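Levoglucosan dehydrogenase (PDB 6A3F) catalyses the NAD(+)-dependent oxidation of levoglucosan to 3-dehydrolevoglucosan, working as a homotetramer of the Gfo/Idh/MocA family. Local coordinates at residues 47-52 and 341-346; 147-152 and 376-381; 153-158 and 360-365. All blocks are in the same frame, centred on the assembly; numbering follows the deposited sequence.

Overall arrangement
All three contacts are largely buried, yet they differ in depth: contact 1 is centred about 22 Å from the chain centre, contacts 2 and 3 about 9 and 11 Å from it. Contact 1 is aromatic and has a water bridge. Contact 2 joins the edge strand 147-149 of the Rossmann sheet to the start of helix 380-399 and the loop before it by direct hydrogen bonds. Contact 3 combines apolar packing with a salt bridge. It is the middle one: His-364 of helix 355-371 stacks on Phe-49 of contact 1, and Arg-155 of the facing turn donates to Ser-377 O of contact 2. Residues 147-152 and 153-158 are consecutive, passing the NADH and levoglucosan sites.

Contact 1: residues 47-52 and 341-346; sequences MFFWPA and YGEGLW
Aromatic packing joins Phe-48 and Phe-49, where helix 35-48 ends, to the loop 341-346 that precedes helix 355-371. The backbones come closest at Phe-48 and Gly-344, and the evidence for a tight fit lies in how the Phe-49 ring and the Phe-48 carbonyl both meet this glycine. Gly-344 CA sits over one face of Phe-49, 3.9 Å from the ring centroid and 20° off the normal, a CH-pi contact. The same CA makes a CA-H...O contact of 3.3 Å with Phe-48 O. At the rim of Phe-49, Glu-343 OE2 lies near the ring plane, 3.7 Å from Phe-49 CE1.

Helix 35-48 follows the first strand of the nucleotide-binding Rossmann domain, and its far end is fastened here. With chi1 at -80°, Phe-48 CG is anti to its carbonyl carbon, which carries the ring toward Gly-344 O (3.1 Å from Phe-48 CD2) and Trp-346. Its edge faces the indole in an offset edge-to-face pair, centroids 5.4 Å apart and planes at 71°; Phe-48 CZ meets Trp-346 CH2 at 3.7 Å. Leu-345 CD2 comes in at the edge of Phe-48, 4.0 Å from Phe-48 CD2. The polar link is indirect: one water donates to Phe-48 O and Glu-343 O. Trp-346 NE1 is hydrogen-bonded to Glu-357, and Lys-36 of the second subunit makes a cation-pi contact with Phe-48 and donates to Gly-344 O and Leu-345 O.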
ATOM      1  N   MET B  47      30.483 -10.405 -12.421  1.00 25.82           N
ATOM      2  CA  MET B  47      30.654  -9.839 -11.092  1.00 27.37           C
ATOM      3  C   MET B  47      29.628 -10.477 -10.152  1.00 25.55           C
ATOM      4  O   MET B  47      29.943 -10.698  -8.988  1.00 24.35           O
ATOM      5  CB  MET B  47      30.449  -8.322 -11.045  1.00 26.08           C
ATOM      6  CG  MET B  47      31.279  -7.545 -12.037  1.00 27.45           C
ATOM      7  SD  MET B  47      30.877  -5.782 -11.901  1.00 26.71           S
ATOM      8  CE  MET B  47      32.001  -5.022 -13.083  1.00 24.92           C
ATOM      9  N   PHE B  48      28.426 -10.736 -10.665  1.00 23.62           N
ATOM     10  CA  PHE B  48      27.301 -11.198  -9.844  1.00 22.93           C
ATOM     11  C   PHE B  48      27.320 -12.709  -9.680  1.00 23.68           C
ATOM     12  O   PHE B  48      27.000 -13.233  -8.609  1.00 21.70           O
ATOM     13  CB  PHE B  48      25.979 -10.722 -10.469  1.00 22.71           C
ATOM     14  CG  PHE B  48      25.651  -9.275 -10.158  1.00 24.89           C
ATOM     15  CD1 PHE B  48      26.609  -8.287 -10.252  1.00 27.41           C
ATOM     16  CD2 PHE B  48      24.382  -8.891  -9.774  1.00 31.17           C
ATOM     17  CE1 PHE B  48      26.311  -6.962  -9.963  1.00 29.62           C
ATOM     18  CE2 PHE B  48      24.093  -7.571  -9.455  1.00 32.84           C
ATOM     19  CZ  PHE B  48      25.053  -6.606  -9.548  1.00 31.38           C
ATOM     20  N   PHE B  49      27.664 -13.395 -10.769  1.00 24.29           N
ATOM     21  CA  PHE B  49      27.566 -14.834 -10.802  1.00 25.58           C
ATOM     22  C   PHE B  49      28.955 -15.395 -11.124  1.00 26.42           C
ATOM     23  O   PHE B  49      29.375 -15.361 -12.293  1.00 26.71           O
ATOM     24  CB  PHE B  49      26.568 -15.248 -11.880  1.00 24.98           C
ATOM     25  CG  PHE B  49      25.131 -14.901 -11.625  1.00 24.84           C
ATOM     26  CD1 PHE B  49      24.310 -15.755 -10.903  1.00 23.70           C
ATOM     27  CD2 PHE B  49      24.583 -13.724 -12.110  1.00 24.12           C
ATOM     28  CE1 PHE B  49      22.974 -15.470 -10.696  1.00 25.17           C
ATOM     29  CE2 PHE B  49      23.251 -13.437 -11.875  1.00 23.85           C
ATOM     30  CZ  PHE B  49      22.433 -14.328 -11.202  1.00 22.52           C
ATOM     31  N   TRP B  50      29.657 -15.875 -10.100  1.00 24.72           N
ATOM     32  CA  TRP B  50      31.068 -16.213 -10.222  1.00 26.58           C
ATOM     33  C   TRP B  50      31.405 -17.535  -9.501  1.00 27.71           C
ATOM     34  O   TRP B  50      31.042 -17.740  -8.327  1.00 29.07           O
ATOM     35  CB  TRP B  50      31.953 -15.087  -9.702  1.00 27.51           C
ATOM     36  CG  TRP B  50      33.394 -15.325 -10.032  1.00 29.43           C
ATOM     37  CD1 TRP B  50      34.342 -15.896  -9.224  1.00 30.85           C
ATOM     38  CD2 TRP B  50      34.042 -15.070 -11.289  1.00 28.71           C
ATOM     39  NE1 TRP B  50      35.542 -15.964  -9.884  1.00 32.54           N
ATOM     40  CE2 TRP B  50      35.392 -15.463 -11.145  1.00 30.34           C
ATOM     41  CE3 TRP B  50      33.633 -14.514 -12.502  1.00 28.66           C
ATOM     42  CZ2 TRP B  50      36.333 -15.314 -12.166  1.00 28.95           C
ATOM     43  CZ3 TRP B  50      34.559 -14.360 -13.505  1.00 30.37           C
ATOM     44  CH2 TRP B  50      35.890 -14.779 -13.348  1.00 29.79           C
ATOM     45  N   PRO B  51      32.114 -18.445 -10.167  1.00 28.68           N
ATOM     46  CA  PRO B  51      32.639 -18.342 -11.549  1.00 30.52           C
ATOM     47  C   PRO B  51      31.557 -18.267 -12.630  1.00 28.72           C
ATOM     48  O   PRO B  51      30.556 -18.953 -12.559  1.00 27.18           O
ATOM     49  CB  PRO B  51      33.403 -19.668 -11.777  1.00 31.59           C
ATOM     50  CG  PRO B  51      33.692 -20.176 -10.392  1.00 32.92           C
ATOM     51  CD  PRO B  51      32.476 -19.753  -9.590  1.00 31.67           C
ATOM     52  N   ALA B  52      31.800 -17.434 -13.624  1.00 28.84           N
ATOM     53  CA  ALA B  52      30.840 -17.203 -14.657  1.00 30.45           C
ATOM     54  C   ALA B  52      30.844 -18.372 -15.640  1.00 34.24           C
ATOM     55  O   ALA B  52      31.860 -19.018 -15.839  1.00 35.26           O
ATOM     56  CB  ALA B  52      31.116 -15.897 -15.366  1.00 29.90           C
ATOM     57  N   TYR B 341      17.501 -16.837  -7.870  1.00 19.51           N
ATOM     58  CA  TYR B 341      18.652 -16.047  -8.327  1.00 19.37           C
ATOM     59  C   TYR B 341      19.322 -15.303  -7.162  1.00 19.11           C
ATOM     60  O   TYR B 341      20.242 -14.506  -7.392  1.00 21.16           O
ATOM     61  CB  TYR B 341      18.275 -15.033  -9.422  1.00 20.98           C
ATOM     62  CG  TYR B 341      17.506 -15.617 -10.571  1.00 22.05           C
ATOM     63  CD1 TYR B 341      18.062 -16.596 -11.378  1.00 26.01           C
ATOM     64  CD2 TYR B 341      16.197 -15.237 -10.801  1.00 25.79           C
ATOM     65  CE1 TYR B 341      17.339 -17.167 -12.419  1.00 25.95           C
ATOM     66  CE2 TYR B 341      15.471 -15.781 -11.848  1.00 28.36           C
ATOM     67  CZ  TYR B 341      16.049 -16.736 -12.660  1.00 28.31           C
ATOM     68  OH  TYR B 341      15.293 -17.253 -13.679  1.00 34.25           O
ATOM     69  N   GLY B 342      18.896 -15.557  -5.909  1.00 21.10           N
ATOM     70  CA  GLY B 342      19.424 -14.818  -4.785  1.00 20.39           C
ATOM     71  C   GLY B 342      20.928 -14.865  -4.652  1.00 20.54           C
ATOM     72  O   GLY B 342      21.519 -13.913  -4.113  1.00 21.59           O
ATOM     73  N   GLU B 343      21.550 -15.990  -5.059  1.00 22.62           N
ATOM     74  CA  GLU B 343      22.988 -16.222  -4.926  1.00 22.05           C
ATOM     75  C   GLU B 343      23.772 -15.187  -5.731  1.00 22.52           C
ATOM     76  O   GLU B 343      24.953 -14.892  -5.432  1.00 22.47           O
ATOM     77  CB  GLU B 343      23.361 -17.656  -5.349  1.00 24.88           C
ATOM     78  CG  GLU B 343      23.328 -17.904  -6.844  1.00 25.32           C
ATOM     79  CD  GLU B 343      21.966 -18.189  -7.450  1.00 28.60           C
ATOM     80  OE1 GLU B 343      20.942 -18.161  -6.700  1.00 28.18           O
ATOM     81  OE2 GLU B 343      21.930 -18.455  -8.684  1.00 31.87           O
ATOM     82  N   GLY B 344      23.163 -14.692  -6.787  1.00 21.17           N
ATOM     83  CA  GLY B 344      23.845 -13.674  -7.629  1.00 18.92           C
ATOM     84  C   GLY B 344      23.532 -12.239  -7.221  1.00 19.37           C
ATOM     85  O   GLY B 344      24.111 -11.320  -7.813  1.00 19.97           O
ATOM     86  N   LEU B 345      22.720 -12.000  -6.201  1.00 21.15           N
ATOM     87  CA  LEU B 345      22.201 -10.630  -5.996  1.00 21.65           C
ATOM     88  C   LEU B 345      22.620 -10.104  -4.610  1.00 20.40           C
ATOM     89  O   LEU B 345      23.775 -10.163  -4.244  1.00 21.43           O
ATOM     90  CB  LEU B 345      20.667 -10.668  -6.200  1.00 21.08           C
ATOM     91  CG  LEU B 345      20.255 -11.187  -7.582  1.00 21.14           C
ATOM     92  CD1 LEU B 345      18.767 -11.394  -7.718  1.00 22.57           C
ATOM     93  CD2 LEU B 345      20.795 -10.253  -8.638  1.00 21.00           C
ATOM     94  N   TRP B 346      21.713  -9.421  -3.917  1.00 20.36           N
ATOM     95  CA  TRP B 346      22.095  -8.573  -2.805  1.00 21.20           C
ATOM     96  C   TRP B 346      22.041  -9.334  -1.472  1.00 19.02           C
ATOM     97  O   TRP B 346      21.344 -10.317  -1.381  1.00 20.01           O
ATOM     98  CB  TRP B 346      21.220  -7.308  -2.767  1.00 21.57           C
ATOM     99  CG  TRP B 346      21.280  -6.533  -4.049  1.00 21.64           C
ATOM    100  CD1 TRP B 346      20.215  -6.222  -4.849  1.00 22.54           C
ATOM    101  CD2 TRP B 346      22.438  -5.981  -4.700  1.00 21.31           C
ATOM    102  NE1 TRP B 346      20.618  -5.490  -5.927  1.00 22.62           N
ATOM    103  CE2 TRP B 346      21.979  -5.331  -5.875  1.00 21.02           C
ATOM    104  CE3 TRP B 346      23.799  -5.925  -4.423  1.00 22.80           C
ATOM    105  CZ2 TRP B 346      22.829  -4.655  -6.743  1.00 21.78           C
ATOM    106  CZ3 TRP B 346      24.649  -5.279  -5.293  1.00 22.65           C
ATOM    107  CH2 TRP B 346      24.175  -4.675  -6.464  1.00 23.68           C
TER
HETATM  108  O   HOH W   1      26.935 -12.723  -5.981  1.00 25.83           O

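Contact 2: residues 147-152 and 376-381; sequences HMVAFN and VSPSFA
His-147 ND1 accepts a hydrogen bond from Phe-380 N, at 3.0 Å and with an angle of 154° at the hydrogen. This amide belongs to the first turn of helix 380-399, and His-147 to strand 147-149, the last strand of the parallel Rossmann sheet. Because the partner is a backbone N-H, which can only donate, ND1 carries no proton here; the donor lies in the imidazole plane. With chi1 at 44°, His-147 CG stands between its backbone N and carbonyl carbon, which turns the ring toward the start of the helix. Beside it, Ser-379 occupies the N-cap position, its OG accepting from Ala-381 N while its own N donates to Asp-382 OD2. The imidazole and the capping serine thus take up successive amides of the first turn.

The Phe-380 ring packs against the same histidine: His-147 CB lies over its face, 3.9 Å from the centroid, and the imidazole edge is directed at that face. A second bond joins the backbones, Val-149 N to Pro-378 O at 3.0 Å, the donor tilted 32° from the carbonyl plane. Here the loop before the helix bonds to one of the two edge strands of the sheet, whose other side bonds to Ile-120 and Cys-122. Pro-378, preceded by a cis peptide, also packs its CG against Phe-151 CB. The strand then runs into the NADH-binding residues Ala-150 and Asn-152, through two successive inverse gamma turns centred on Ala-150 and Phe-151. The extended Met-148 side chain crosses Val-376 at about a right angle, Met-148 CG lying 3.6 Å from Val-376 CG1.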
ATOM      1  N   HIS B 147      19.488 -19.559 -28.707  1.00 25.98           N
ATOM      2  CA  HIS B 147      18.675 -18.445 -29.149  1.00 24.34           C
ATOM      3  C   HIS B 147      17.726 -18.021 -28.021  1.00 24.37           C
ATOM      4  O   HIS B 147      17.051 -18.874 -27.409  1.00 24.77           O
ATOM      5  CB  HIS B 147      17.891 -18.802 -30.427  1.00 26.91           C
ATOM      6  CG  HIS B 147      17.250 -20.144 -30.422  1.00 24.16           C
ATOM      7  ND1 HIS B 147      15.932 -20.316 -30.122  1.00 23.75           N
ATOM      8  CD2 HIS B 147      17.747 -21.368 -30.722  1.00 25.56           C
ATOM      9  CE1 HIS B 147      15.634 -21.596 -30.217  1.00 26.81           C
ATOM     10  NE2 HIS B 147      16.738 -22.261 -30.601  1.00 24.51           N
ATOM     11  N   MET B 148      17.619 -16.706 -27.828  1.00 23.24           N
ATOM     12  CA  MET B 148      16.838 -16.164 -26.688  1.00 23.53           C
ATOM     13  C   MET B 148      16.094 -14.903 -27.117  1.00 22.10           C
ATOM     14  O   MET B 148      16.639 -14.052 -27.830  1.00 24.39           O
ATOM     15  CB  MET B 148      17.777 -15.845 -25.523  1.00 24.57           C
ATOM     16  CG  MET B 148      17.088 -15.701 -24.173  1.00 23.97           C
ATOM     17  SD  MET B 148      18.258 -15.375 -22.863  1.00 24.27           S
ATOM     18  CE  MET B 148      17.196 -15.584 -21.424  1.00 25.87           C
ATOM     19  N   VAL B 149      14.840 -14.776 -26.673  1.00 22.37           N
ATOM     20  CA  VAL B 149      14.089 -13.518 -26.875  1.00 23.70           C
ATOM     21  C   VAL B 149      14.011 -12.779 -25.519  1.00 25.07           C
ATOM     22  O   VAL B 149      13.881 -13.431 -24.485  1.00 23.45           O
ATOM     23  CB  VAL B 149      12.706 -13.752 -27.514  1.00 23.18           C
ATOM     24  CG1 VAL B 149      11.796 -14.631 -26.694  1.00 24.84           C
ATOM     25  CG2 VAL B 149      12.031 -12.447 -27.871  1.00 24.14           C
ATOM     26  N   ALA B 150      14.129 -11.458 -25.539  1.00 22.44           N
ATOM     27  CA  ALA B 150      14.418 -10.640 -24.315  1.00 22.10           C
ATOM     28  C   ALA B 150      13.131 -10.317 -23.547  1.00 21.42           C
ATOM     29  O   ALA B 150      12.821  -9.104 -23.389  1.00 21.30           O
ATOM     30  CB  ALA B 150      15.115  -9.356 -24.714  1.00 24.47           C
ATOM     31  N   PHE B 151      12.383 -11.341 -23.129  1.00 20.29           N
ATOM     32  CA  PHE B 151      11.279 -11.138 -22.164  1.00 21.66           C
ATOM     33  C   PHE B 151      11.913 -11.105 -20.745  1.00 21.82           C
ATOM     34  O   PHE B 151      11.783 -12.021 -19.903  1.00 23.51           O
ATOM     35  CB  PHE B 151      10.185 -12.200 -22.338  1.00 21.67           C
ATOM     36  CG  PHE B 151       9.378 -12.086 -23.602  1.00 21.64           C
ATOM     37  CD1 PHE B 151       8.751 -10.894 -23.938  1.00 23.30           C
ATOM     38  CD2 PHE B 151       9.288 -13.161 -24.481  1.00 23.28           C
ATOM     39  CE1 PHE B 151       8.006 -10.785 -25.101  1.00 22.62           C
ATOM     40  CE2 PHE B 151       8.550 -13.048 -25.651  1.00 23.74           C
ATOM     41  CZ  PHE B 151       7.936 -11.854 -25.967  1.00 25.51           C
ATOM     42  N   ASN B 152      12.653 -10.043 -20.503  1.00 19.99           N
ATOM     43  CA  ASN B 152      13.548  -9.936 -19.367  1.00 21.03           C
ATOM     44  C   ASN B 152      12.751  -9.891 -18.045  1.00 21.65           C
ATOM     45  O   ASN B 152      13.300 -10.277 -16.983  1.00 21.79           O
ATOM     46  CB  ASN B 152      14.458  -8.729 -19.509  1.00 21.07           C
ATOM     47  CG  ASN B 152      13.672  -7.447 -19.518  1.00 22.34           C
ATOM     48  OD1 ASN B 152      12.940  -7.225 -20.480  1.00 23.85           O
ATOM     49  ND2 ASN B 152      13.737  -6.681 -18.419  1.00 21.91           N
ATOM     50  N   VAL B 376      17.955 -22.260 -23.659  1.00 27.84           N
ATOM     51  CA  VAL B 376      17.457 -21.329 -22.701  1.00 26.78           C
ATOM     52  C   VAL B 376      15.987 -21.049 -22.984  1.00 26.76           C
ATOM     53  O   VAL B 376      15.454 -21.240 -24.127  1.00 29.66           O
ATOM     54  CB  VAL B 376      18.311 -20.054 -22.689  1.00 26.82           C
ATOM     55  CG1 VAL B 376      18.026 -19.150 -23.873  1.00 26.23           C
ATOM     56  CG2 VAL B 376      18.187 -19.324 -21.375  1.00 31.33           C
ATOM     57  N   SER B 377      15.302 -20.633 -21.913  1.00 25.85           N
ATOM     58  CA  SER B 377      13.926 -20.196 -22.001  1.00 25.14           C
ATOM     59  C   SER B 377      13.814 -18.745 -21.514  1.00 26.26           C
ATOM     60  O   SER B 377      14.458 -18.411 -20.496  1.00 24.46           O
ATOM     61  CB  SER B 377      13.065 -21.106 -21.156  1.00 27.25           C
ATOM     62  OG  SER B 377      11.707 -20.835 -21.406  1.00 31.90           O
ATOM     63  N   PRO B 378      13.066 -17.869 -22.197  1.00 23.64           N
ATOM     64  CA  PRO B 378      12.390 -18.109 -23.490  1.00 23.96           C
ATOM     65  C   PRO B 378      13.295 -18.031 -24.730  1.00 23.54           C
ATOM     66  O   PRO B 378      14.124 -17.103 -24.879  1.00 22.32           O
ATOM     67  CB  PRO B 378      11.332 -17.006 -23.518  1.00 24.41           C
ATOM     68  CG  PRO B 378      12.040 -15.832 -22.819  1.00 22.51           C
ATOM     69  CD  PRO B 378      13.012 -16.451 -21.840  1.00 22.20           C
ATOM     70  N   SER B 379      13.085 -19.005 -25.622  1.00 26.69           N
ATOM     71  CA  SER B 379      13.840 -19.117 -26.871  1.00 22.93           C
ATOM     72  C   SER B 379      13.060 -18.478 -28.024  1.00 25.11           C
ATOM     73  O   SER B 379      11.994 -17.890 -27.867  1.00 23.50           O
ATOM     74  CB  SER B 379      14.141 -20.565 -27.169  1.00 23.33           C
ATOM     75  OG  SER B 379      12.979 -21.198 -27.705  1.00 23.32           O
ATOM     76  N   PHE B 380      13.584 -18.621 -29.240  1.00 26.64           N
ATOM     77  CA  PHE B 380      12.827 -18.243 -30.419  1.00 25.93           C
ATOM     78  C   PHE B 380      11.552 -19.093 -30.569  1.00 23.33           C
ATOM     79  O   PHE B 380      10.604 -18.602 -31.166  1.00 26.03           O
ATOM     80  CB  PHE B 380      13.680 -18.355 -31.690  1.00 25.37           C
ATOM     81  CG  PHE B 380      14.629 -17.211 -31.967  1.00 26.35           C
ATOM     82  CD1 PHE B 380      15.061 -16.363 -30.948  1.00 24.31           C
ATOM     83  CD2 PHE B 380      15.192 -17.068 -33.231  1.00 28.76           C
ATOM     84  CE1 PHE B 380      15.988 -15.378 -31.193  1.00 26.30           C
ATOM     85  CE2 PHE B 380      16.125 -16.079 -33.481  1.00 28.73           C
ATOM     86  CZ  PHE B 380      16.513 -15.229 -32.463  1.00 28.54           C
ATOM     87  N   ALA B 381      11.504 -20.314 -30.031  1.00 25.38           N
ATOM     88  CA  ALA B 381      10.263 -21.074 -29.998  1.00 25.31           C
ATOM     89  C   ALA B 381       9.205 -20.282 -29.232  1.00 25.69           C
ATOM     90  O   ALA B 381       8.089 -20.167 -29.679  1.00 24.84           O
ATOM     91  CB  ALA B 381      10.445 -22.431 -29.368  1.00 25.84           C
TER
HETATM   92  O   HOH W   2      17.925 -21.549 -26.659  1.00 32.79           O

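Contact 3: residues 153-158 and 360-365; sequences YRRTPA and IIEAHD
The turn leading from the levoglucosan-binding Tyr-153 into helix 157-167 packs on helix 355-371, chiefly through Arg-155. Its side chain, extended from CG to NE, runs across the helix surface to Asp-365. There NE and NH2 both grip a single oxygen, Asp-365 OD2, at 2.8 Å from NE and 2.9 Å from NH2, a side-on salt bridge. The oxygen lies close to the guanidinium plane, but the carboxylate is turned 75° from that plane and is met on the anti side of OD2, the donors somewhat out of the carboxylate plane. Arg-155 CD passes 3.4 Å from Glu-362 CA, and Arg-155 CB rests 3.8 Å from Ile-361 CG2. Ile-361 sends its other branch to the turn, where CD1 touches Arg-155 O at 3.3 Å and Pro-157 CG at 4.1 Å. Tyr-153 O accepts from both the backbone N and OG1 of Thr-156, two bonds that hold the turn closed just before the helix.

The third guanidinium nitrogen, NH1, donates to Ser-377 O, so one arginine links helix 355-371 to the loop before helix 380-399. Helix 355-371 is packed between this turn and helix 35-48, which meets Ile-360 and Ala-363, while Met-148 of strand 147-149 touches Arg-155 and Glu-362.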
ATOM      1  N   TYR B 153      11.493  -9.428 -18.084  1.00 20.06           N
ATOM      2  CA  TYR B 153      10.750  -9.216 -16.875  1.00 21.12           C
ATOM      3  C   TYR B 153      10.392 -10.539 -16.213  1.00 20.12           C
ATOM      4  O   TYR B 153      10.166 -10.553 -14.998  1.00 20.25           O
ATOM      5  CB  TYR B 153       9.489  -8.391 -17.096  1.00 21.02           C
ATOM      6  CG  TYR B 153       9.739  -6.951 -17.440  1.00 20.41           C
ATOM      7  CD1 TYR B 153      10.335  -6.087 -16.535  1.00 20.38           C
ATOM      8  CD2 TYR B 153       9.428  -6.473 -18.714  1.00 21.55           C
ATOM      9  CE1 TYR B 153      10.550  -4.763 -16.859  1.00 20.35           C
ATOM     10  CE2 TYR B 153       9.661  -5.150 -19.055  1.00 21.29           C
ATOM     11  CZ  TYR B 153      10.186  -4.285 -18.105  1.00 22.09           C
ATOM     12  OH  TYR B 153      10.406  -2.961 -18.397  1.00 20.23           O
ATOM     13  N   ARG B 154      10.414 -11.658 -16.935  1.00 22.94           N
ATOM     14  CA  ARG B 154      10.141 -12.924 -16.243  1.00 22.73           C
ATOM     15  C   ARG B 154      11.310 -13.327 -15.324  1.00 20.44           C
ATOM     16  O   ARG B 154      11.111 -14.242 -14.508  1.00 22.11           O
ATOM     17  CB  ARG B 154       9.774 -14.022 -17.242  1.00 22.68           C
ATOM     18  CG  ARG B 154      10.961 -14.607 -17.989  1.00 23.45           C
ATOM     19  CD  ARG B 154      10.903 -16.106 -18.276  1.00 22.61           C
ATOM     20  NE  ARG B 154       9.947 -16.473 -19.329  1.00 21.86           N
ATOM     21  CZ  ARG B 154       9.870 -17.687 -19.887  1.00 21.96           C
ATOM     22  NH1 ARG B 154      10.694 -18.641 -19.496  1.00 26.16           N
ATOM     23  NH2 ARG B 154       8.950 -17.957 -20.796  1.00 23.32           N
ATOM     24  N   ARG B 155      12.483 -12.694 -15.439  1.00 21.13           N
ATOM     25  CA  ARG B 155      13.613 -12.967 -14.611  1.00 21.00           C
ATOM     26  C   ARG B 155      13.694 -11.937 -13.460  1.00 20.50           C
ATOM     27  O   ARG B 155      14.707 -11.865 -12.780  1.00 21.72           O
ATOM     28  CB  ARG B 155      14.906 -13.034 -15.438  1.00 20.24           C
ATOM     29  CG  ARG B 155      15.070 -14.394 -16.121  1.00 21.10           C
ATOM     30  CD  ARG B 155      16.193 -14.497 -17.121  1.00 22.79           C
ATOM     31  NE  ARG B 155      16.494 -15.903 -17.379  1.00 23.22           N
ATOM     32  CZ  ARG B 155      15.856 -16.713 -18.218  1.00 22.68           C
ATOM     33  NH1 ARG B 155      14.845 -16.284 -18.956  1.00 22.62           N
ATOM     34  NH2 ARG B 155      16.269 -17.976 -18.318  1.00 24.28           N
ATOM     35  N   THR B 156      12.658 -11.130 -13.237  1.00 20.23           N
ATOM     36  CA  THR B 156      12.493 -10.467 -11.951  1.00 19.81           C
ATOM     37  C   THR B 156      12.418 -11.561 -10.869  1.00 17.49           C
ATOM     38  O   THR B 156      11.601 -12.471 -10.990  1.00 17.51           O
ATOM     39  CB  THR B 156      11.225  -9.610 -11.885  1.00 19.00           C
ATOM     40  OG1 THR B 156      11.092  -8.691 -12.986  1.00 20.33           O
ATOM     41  CG2 THR B 156      11.124  -8.816 -10.596  1.00 19.58           C
ATOM     42  N   PRO B 157      13.250 -11.452  -9.821  1.00 18.12           N
ATOM     43  CA  PRO B 157      13.266 -12.553  -8.885  1.00 18.71           C
ATOM     44  C   PRO B 157      11.866 -12.886  -8.359  1.00 17.43           C
ATOM     45  O   PRO B 157      11.560 -14.059  -8.208  1.00 19.36           O
ATOM     46  CB  PRO B 157      14.257 -12.127  -7.811  1.00 18.09           C
ATOM     47  CG  PRO B 157      15.240 -11.326  -8.603  1.00 18.55           C
ATOM     48  CD  PRO B 157      14.374 -10.569  -9.591  1.00 16.78           C
ATOM     49  N   ALA B 158      11.033 -11.890  -8.065  1.00 18.58           N
ATOM     50  CA  ALA B 158       9.675 -12.100  -7.585  1.00 18.16           C
ATOM     51  C   ALA B 158       8.841 -12.976  -8.535  1.00 17.57           C
ATOM     52  O   ALA B 158       7.996 -13.731  -8.102  1.00 18.31           O
ATOM     53  CB  ALA B 158       9.027 -10.762  -7.387  1.00 16.50           C
ATOM     54  N   ILE B 360      20.915  -8.667 -16.129  1.00 21.02           N
ATOM     55  CA  ILE B 360      22.075  -9.399 -15.623  1.00 20.56           C
ATOM     56  C   ILE B 360      21.738 -10.895 -15.455  1.00 23.27           C
ATOM     57  O   ILE B 360      22.550 -11.789 -15.842  1.00 23.11           O
ATOM     58  CB  ILE B 360      22.643  -8.744 -14.337  1.00 19.78           C
ATOM     59  CG1 ILE B 360      23.283  -7.383 -14.621  1.00 20.60           C
ATOM     60  CG2 ILE B 360      23.662  -9.657 -13.688  1.00 24.02           C
ATOM     61  CD1 ILE B 360      23.514  -6.554 -13.408  1.00 20.19           C
ATOM     62  N   ILE B 361      20.562 -11.181 -14.943  1.00 22.03           N
ATOM     63  CA  ILE B 361      20.103 -12.543 -14.730  1.00 20.35           C
ATOM     64  C   ILE B 361      19.873 -13.207 -16.085  1.00 21.00           C
ATOM     65  O   ILE B 361      20.277 -14.351 -16.315  1.00 23.24           O
ATOM     66  CB  ILE B 361      18.831 -12.568 -13.878  1.00 21.71           C
ATOM     67  CG1 ILE B 361      19.105 -12.074 -12.465  1.00 21.11           C
ATOM     68  CG2 ILE B 361      18.219 -13.954 -13.824  1.00 24.74           C
ATOM     69  CD1 ILE B 361      17.856 -11.765 -11.711  1.00 21.15           C
ATOM     70  N   GLU B 362      19.216 -12.477 -16.983  1.00 20.47           N
ATOM     71  CA  GLU B 362      18.996 -12.926 -18.363  1.00 20.49           C
ATOM     72  C   GLU B 362      20.327 -13.342 -19.009  1.00 22.61           C
ATOM     73  O   GLU B 362      20.445 -14.467 -19.542  1.00 24.45           O
ATOM     74  CB  GLU B 362      18.269 -11.805 -19.117  1.00 20.75           C
ATOM     75  CG  GLU B 362      17.888 -12.138 -20.553  1.00 21.00           C
ATOM     76  CD  GLU B 362      17.225 -10.948 -21.227  1.00 21.76           C
ATOM     77  OE1 GLU B 362      17.884  -9.869 -21.278  1.00 24.86           O
ATOM     78  OE2 GLU B 362      16.045 -11.104 -21.650  1.00 24.62           O
ATOM     79  N   ALA B 363      21.319 -12.465 -18.961  1.00 23.25           N
ATOM     80  CA  ALA B 363      22.640 -12.742 -19.548  1.00 22.80           C
ATOM     81  C   ALA B 363      23.318 -13.939 -18.870  1.00 25.46           C
ATOM     82  O   ALA B 363      23.993 -14.776 -19.537  1.00 26.06           O
ATOM     83  CB  ALA B 363      23.481 -11.505 -19.518  1.00 24.67           C
ATOM     84  N   HIS B 364      23.172 -14.055 -17.548  1.00 24.89           N
ATOM     85  CA  HIS B 364      23.713 -15.230 -16.870  1.00 24.72           C
ATOM     86  C   HIS B 364      23.141 -16.509 -17.468  1.00 25.13           C
ATOM     87  O   HIS B 364      23.907 -17.487 -17.731  1.00 25.30           O
ATOM     88  CB  HIS B 364      23.429 -15.187 -15.358  1.00 22.67           C
ATOM     89  CG  HIS B 364      24.011 -16.360 -14.629  1.00 25.40           C
ATOM     90  ND1 HIS B 364      23.240 -17.323 -14.026  1.00 27.34           N
ATOM     91  CD2 HIS B 364      25.286 -16.743 -14.450  1.00 27.94           C
ATOM     92  CE1 HIS B 364      24.028 -18.255 -13.499  1.00 26.46           C
ATOM     93  NE2 HIS B 364      25.277 -17.935 -13.771  1.00 28.24           N
ATOM     94  N   ASP B 365      21.820 -16.567 -17.659  1.00 22.96           N
ATOM     95  CA  ASP B 365      21.238 -17.822 -18.067  1.00 25.37           C
ATOM     96  C   ASP B 365      21.582 -18.094 -19.546  1.00 25.28           C
ATOM     97  O   ASP B 365      21.706 -19.251 -19.963  1.00 25.59           O
ATOM     98  CB  ASP B 365      19.723 -17.855 -17.865  1.00 24.65           C
ATOM     99  CG  ASP B 365      19.306 -18.035 -16.377  1.00 26.36           C
ATOM    100  OD1 ASP B 365      20.160 -18.389 -15.516  1.00 25.04           O
ATOM    101  OD2 ASP B 365      18.120 -17.805 -16.116  1.00 25.95           O
TER